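Local structure of endoglucanase (Ruminococcus champanellensis, 6WQV) at residues Y90-E94 with A95-R99. The protein probably cleaves internal beta-1,4 linkages of cellulose and, as a broad-specificity family 5 endoglucanase, of related plant polysaccharides such as xylan. Residues are numbered along the deposited sequence; the frame is centred on the assembly and turned at random.
Sequences YQIDE and AWMNR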
loop_
_atom_site.group_PDB
_atom_site.type_symbol
_atom_site.label_atom_id
_atom_site.label_comp_id
_atom_site.label_asym_id
_atom_site.label_seq_id
_atom_site.Cartn_x
_atom_site.Cartn_y
_atom_site.Cartn_z
ATOM N N TYR A 90 9.284 -19.727 -10.036
ATOM C CA TYR A 90 8.209 -18.958 -9.420
ATOM C C TYR A 90 7.379 -18.245 -10.486
ATOM O O TYR A 90 7.114 -17.043 -10.414
ATOM C CB TYR A 90 8.757 -17.965 -8.391
ATOM C CG TYR A 90 9.467 -18.601 -7.212
ATOM C CD1 TYR A 90 8.761 -19.334 -6.271
ATOM C CD2 TYR A 90 10.842 -18.466 -7.037
ATOM C CE1 TYR A 90 9.394 -19.915 -5.191
ATOM C CE2 TYR A 90 11.487 -19.047 -5.953
ATOM C CZ TYR A 90 10.754 -19.763 -5.029
ATOM O OH TYR A 90 11.383 -20.340 -3.945
ATOM N N GLN A 91 6.977 -19.010 -11.497
ATOM C CA GLN A 91 6.238 -18.450 -12.616
ATOM C C GLN A 91 4.869 -17.968 -12.165
ATOM O O GLN A 91 4.105 -18.712 -11.542
ATOM C CB GLN A 91 6.081 -19.523 -13.690
ATOM C CG GLN A 91 5.210 -19.105 -14.837
ATOM C CD GLN A 91 5.853 -18.035 -15.681
ATOM O OE1 GLN A 91 7.047 -18.092 -15.977
ATOM N NE2 GLN A 91 5.068 -17.040 -16.064
ATOM N N ILE A 92 4.543 -16.726 -12.510
ATOM C CA ILE A 92 3.238 -16.161 -12.192
ATOM C C ILE A 92 2.238 -16.584 -13.262
ATOM O O ILE A 92 2.508 -16.483 -14.464
ATOM C CB ILE A 92 3.327 -14.634 -12.068
ATOM C CG1 ILE A 92 4.222 -14.262 -10.887
ATOM C CG2 ILE A 92 1.942 -14.034 -11.912
ATOM C CD1 ILE A 92 4.628 -12.813 -10.875
ATOM N N ASP A 93 1.081 -17.077 -12.821
ATOM C CA ASP A 93 0.007 -17.475 -13.723
ATOM C C ASP A 93 -0.328 -16.358 -14.703
ATOM O O ASP A 93 -0.609 -15.224 -14.306
ATOM C CB ASP A 93 -1.211 -17.819 -12.858
ATOM C CG ASP A 93 -2.386 -18.330 -13.653
ATOM O OD1 ASP A 93 -2.224 -19.320 -14.397
ATOM O OD2 ASP A 93 -3.486 -17.754 -13.502
ATOM N N GLU A 94 -0.292 -16.696 -15.994
ATOM C CA GLU A 94 -0.533 -15.695 -17.032
ATOM C C GLU A 94 -1.910 -15.048 -16.893
ATOM O O GLU A 94 -2.048 -13.832 -17.072
ATOM C CB GLU A 94 -0.386 -16.335 -18.410
ATOM C CG GLU A 94 -0.498 -15.365 -19.561
ATOM C CD GLU A 94 0.703 -14.450 -19.678
ATOM O OE1 GLU A 94 1.635 -14.566 -18.849
ATOM O OE2 GLU A 94 0.711 -13.615 -20.604
ATOM N N ALA A 95 -2.947 -15.846 -16.609
ATOM C CA ALA A 95 -4.287 -15.281 -16.486
ATOM C C ALA A 95 -4.352 -14.266 -15.354
ATOM O O ALA A 95 -5.066 -13.259 -15.447
ATOM C CB ALA A 95 -5.314 -16.391 -16.261
ATOM N N TRP A 96 -3.617 -14.512 -14.272
ATOM C CA TRP A 96 -3.588 -13.563 -13.168
ATOM C C TRP A 96 -2.867 -12.290 -13.567
ATOM O O TRP A 96 -3.345 -11.186 -13.303
ATOM C CB TRP A 96 -2.887 -14.190 -11.975
ATOM C CG TRP A 96 -2.835 -13.315 -10.769
ATOM C CD1 TRP A 96 -1.721 -12.777 -10.185
ATOM C CD2 TRP A 96 -3.946 -12.890 -9.976
ATOM N NE1 TRP A 96 -2.076 -12.044 -9.082
ATOM C CE2 TRP A 96 -3.439 -12.098 -8.934
ATOM C CE3 TRP A 96 -5.321 -13.106 -10.052
ATOM C CZ2 TRP A 96 -4.254 -11.522 -7.971
ATOM C CZ3 TRP A 96 -6.130 -12.537 -9.100
ATOM C CH2 TRP A 96 -5.597 -11.754 -8.068
ATOM N N MET A 97 -1.691 -12.429 -14.188
ATOM C CA MET A 97 -0.963 -11.244 -14.622
ATOM C C MET A 97 -1.817 -10.401 -15.560
ATOM O O MET A 97 -1.808 -9.170 -15.468
ATOM C CB MET A 97 0.357 -11.647 -15.280
ATOM C CG MET A 97 1.262 -10.470 -15.614
ATOM S SD MET A 97 1.967 -9.649 -14.163
ATOM C CE MET A 97 3.409 -10.651 -13.813
ATOM N N ASN A 98 -2.586 -11.054 -16.445
ATOM C CA ASN A 98 -3.448 -10.326 -17.373
ATOM C C ASN A 98 -4.522 -9.549 -16.623
ATOM O O ASN A 98 -4.819 -8.398 -16.963
ATOM C CB ASN A 98 -4.114 -11.282 -18.366
ATOM C CG ASN A 98 -3.149 -11.850 -19.391
ATOM O OD1 ASN A 98 -2.029 -11.366 -19.547
ATOM N ND2 ASN A 98 -3.585 -12.879 -20.103
ATOM N N ARG A 99 -5.128 -10.164 -15.608
ATOM C CA ARG A 99 -6.153 -9.457 -14.847
ATOM C C ARG A 99 -5.560 -8.287 -14.075
ATOM O O ARG A 99 -6.153 -7.201 -14.029
ATOM C CB ARG A 99 -6.881 -10.421 -13.908
ATOM C CG ARG A 99 -7.936 -9.748 -13.046
ATOM C CD ARG A 99 -8.991 -9.026 -13.869
ATOM N NE ARG A 99 -9.930 -8.346 -12.983
ATOM C CZ ARG A 99 -10.757 -7.373 -13.357
ATOM N NH1 ARG A 99 -10.777 -6.938 -14.604
ATOM N NH2 ARG A 99 -11.557 -6.820 -12.455
HETATM O O HOH W 1 -3.050 -18.827 -16.856
HETATM O O HOH W 2 -1.613 -13.881 -22.242
#
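The carboxylate of Asp93 reaches the backbone N of Trp96 and caps helix 94-108. CG of Asp93 is anti to the backbone N (chi1 -177°), which brings OD2 close to Trp96 N. Asp93 OD2 accepts a weak, bent bond from Trp96 N at 3.3 Å (137° at the hydrogen). OD1 takes a short bond from a water, which in turn accepts from Ala95 N. The cap thus serves two N-H groups, one directly and one through water. Asp93 O receives Met97 N at 3.0 Å in a nearly straight bond.

On the buried side, Ile92, just before the cap, packs on Trp96 and Met97 of the first turn. Ile92 CD1 touches Met97 CE at 3.8 Å, where the twice-bent methionine chain brings its methyl back. Ile92 CG2 sits at the edge of the Trp96 ring, near its plane, 4.2 Å from Trp96 CD1. Trp80 and His83 pack against that indole.

On the outer side, the Glu94 carboxylate and the Asn98 amide stand 80° apart. A water joins Glu94 OE2 to Asn98 ND2. Arg149 of helix 129-149 binds both side chains, through a salt bridge to Glu94 and a hydrogen bond to Asn98 OD1.

This is an aspartate N-cap opening helix 94-108, which leads into strand 113-117 of the TIM barrel.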